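Local structure of kcn28 (Kitasatospora, 6J31) at residues V230-L235 / H260-I265. The protein has the two-domain GT-B fold of the glycosyltransferase clan and resembles erythromycin biosynthesis protein CIII in its C-terminal domain. Residues are numbered along the deposited sequence; the frame is centred on the assembly and turned at random.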
loop_
_atom_site.group_PDB
_atom_site.type_symbol
_atom_site.label_atom_id
_atom_site.label_comp_id
_atom_site.label_asym_id
_atom_site.label_seq_id
_atom_site.Cartn_x
_atom_site.Cartn_y
_atom_site.Cartn_z
ATOM N N VAL A 230 -13.417 -20.803 8.645
ATOM C CA VAL A 230 -12.714 -20.607 7.383
ATOM C C VAL A 230 -11.457 -19.788 7.638
ATOM O O VAL A 230 -11.511 -18.748 8.304
ATOM C CB VAL A 230 -13.610 -19.913 6.342
ATOM C CG1 VAL A 230 -12.793 -19.469 5.140
ATOM C CG2 VAL A 230 -14.740 -20.835 5.922
ATOM N N ALA A 231 -10.339 -20.244 7.087
ATOM C CA ALA A 231 -9.072 -19.534 7.150
ATOM C C ALA A 231 -8.596 -19.211 5.743
ATOM O O ALA A 231 -8.694 -20.047 4.840
ATOM C CB ALA A 231 -8.013 -20.358 7.871
ATOM N N LEU A 232 -8.070 -18.002 5.561
ATOM C CA LEU A 232 -7.465 -17.593 4.301
ATOM C C LEU A 232 -5.990 -17.305 4.534
ATOM O O LEU A 232 -5.641 -16.529 5.429
ATOM C CB LEU A 232 -8.158 -16.357 3.717
ATOM C CG LEU A 232 -7.420 -15.716 2.534
ATOM C CD1 LEU A 232 -7.364 -16.665 1.337
ATOM C CD2 LEU A 232 -8.039 -14.384 2.144
ATOM N N VAL A 233 -5.131 -17.946 3.748
ATOM C CA VAL A 233 -3.693 -17.703 3.783
ATOM C C VAL A 233 -3.311 -17.049 2.464
ATOM O O VAL A 233 -3.418 -17.666 1.398
ATOM C CB VAL A 233 -2.893 -18.994 4.008
ATOM C CG1 VAL A 233 -1.394 -18.707 3.948
ATOM C CG2 VAL A 233 -3.268 -19.629 5.332
ATOM N N SER A 234 -2.870 -15.795 2.531
ATOM C CA SER A 234 -2.528 -15.047 1.324
ATOM C C SER A 234 -1.409 -14.073 1.673
ATOM O O SER A 234 -1.657 -13.035 2.291
ATOM C CB SER A 234 -3.743 -14.317 0.768
ATOM O OG SER A 234 -3.491 -13.825 -0.538
ATOM N N LEU A 235 -0.187 -14.412 1.278
ATOM C CA LEU A 235 0.942 -13.512 1.484
ATOM C C LEU A 235 1.087 -12.662 0.222
ATOM O O LEU A 235 1.985 -12.838 -0.599
ATOM C CB LEU A 235 2.198 -14.321 1.770
ATOM C CG LEU A 235 2.072 -15.435 2.814
ATOM C CD1 LEU A 235 3.412 -16.115 3.010
ATOM C CD2 LEU A 235 1.547 -14.894 4.136
ATOM N N HIS A 260 -11.902 -24.901 7.220
ATOM C CA HIS A 260 -11.588 -24.997 5.803
ATOM C C HIS A 260 -10.533 -23.959 5.464
ATOM O O HIS A 260 -10.703 -22.772 5.766
ATOM C CB HIS A 260 -12.815 -24.810 4.914
ATOM C CG HIS A 260 -12.543 -25.092 3.470
ATOM N ND1 HIS A 260 -12.476 -26.373 2.964
ATOM C CD2 HIS A 260 -12.287 -24.264 2.430
ATOM C CE1 HIS A 260 -12.208 -26.320 1.671
ATOM N NE2 HIS A 260 -12.088 -25.052 1.324
ATOM N N LEU A 261 -9.449 -24.412 4.845
ATOM C CA LEU A 261 -8.327 -23.558 4.488
ATOM C C LEU A 261 -8.411 -23.179 3.016
ATOM O O LEU A 261 -8.547 -24.050 2.151
ATOM C CB LEU A 261 -7.003 -24.267 4.778
ATOM C CG LEU A 261 -5.749 -23.764 4.061
ATOM C CD1 LEU A 261 -5.449 -22.326 4.432
ATOM C CD2 LEU A 261 -4.571 -24.654 4.402
ATOM N N VAL A 262 -8.338 -21.880 2.741
ATOM C CA VAL A 262 -8.203 -21.352 1.390
ATOM C C VAL A 262 -6.781 -20.830 1.283
ATOM O O VAL A 262 -6.444 -19.796 1.872
ATOM C CB VAL A 262 -9.220 -20.243 1.088
ATOM C CG1 VAL A 262 -8.936 -19.632 -0.283
ATOM C CG2 VAL A 262 -10.642 -20.773 1.168
ATOM N N LEU A 263 -5.947 -21.540 0.540
ATOM C CA LEU A 263 -4.518 -21.264 0.479
ATOM C C LEU A 263 -4.210 -20.625 -0.869
ATOM O O LEU A 263 -4.263 -21.292 -1.907
ATOM C CB LEU A 263 -3.724 -22.555 0.687
ATOM C CG LEU A 263 -2.198 -22.487 0.636
ATOM C CD1 LEU A 263 -1.686 -21.262 1.366
ATOM C CD2 LEU A 263 -1.596 -23.753 1.232
ATOM N N GLN A 264 -3.861 -19.341 -0.848
ATOM C CA GLN A 264 -3.495 -18.614 -2.057
ATOM C C GLN A 264 -1.973 -18.588 -2.119
ATOM O O GLN A 264 -1.320 -17.962 -1.282
ATOM C CB GLN A 264 -4.092 -17.210 -2.058
ATOM C CG GLN A 264 -4.112 -16.564 -3.433
ATOM C CD GLN A 264 -3.541 -15.165 -3.443
ATOM O OE1 GLN A 264 -4.188 -14.228 -3.916
ATOM N NE2 GLN A 264 -2.325 -15.013 -2.933
ATOM N N ILE A 265 -1.421 -19.270 -3.122
ATOM C CA ILE A 265 0.014 -19.510 -3.231
ATOM C C ILE A 265 0.721 -18.524 -4.145
ATOM O O ILE A 265 1.962 -18.481 -4.139
ATOM C CB ILE A 265 0.283 -20.949 -3.710
ATOM C CG1 ILE A 265 -0.531 -21.214 -4.973
ATOM C CG2 ILE A 265 -0.077 -21.939 -2.619
ATOM C CD1 ILE A 265 -0.404 -22.590 -5.481
#
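A231 and V233 of one strand are laced to H260, V262 and Q264 of its parallel neighbour by four backbone hydrogen bonds. A231 N gives to H260 O (2.9 Å) and A231 O takes V262 N (2.8 Å), bracketing L261; V233 brackets L263 likewise, its N giving to V262 O (2.9 Å) and its O accepting Q264 N (2.8 Å). Bonding to the two residues flanking the partner is the signature of a parallel pair. The strand axes are turned 15° against each other, the usual sheet twist, with even CA spacing. L232 CD1 lies 3.3 Å from V262 O and also meets V262 CG1. S234 OG sits 2.9 Å from Q264 NE2 at too poor an angle for a hydrogen bond, but bonds weakly to Q289 OE1.

On the opposite face V233 is the central wedge. With CG1 anti to the backbone N (chi1 176°), its two methyls part: CG2 touches L261 CD1, whereas CG1 reaches L263 CD1 (3.6 Å). Beta-branched valine suits an extended strand, and the longer leucines reach across to it.

H260 NE2 is hydrogen-bonded to E282 OE1 on strand 281-284, which borders 259-264. W221 meets V262, and F299 meets L232. From helix 243-253 of this beta-alpha-beta crossover, F253 touches the short A231 and L261, and Y246 touches L263; V300 of flanking strand 298-301 meets V233 in the six-stranded Rossmann-like sheet.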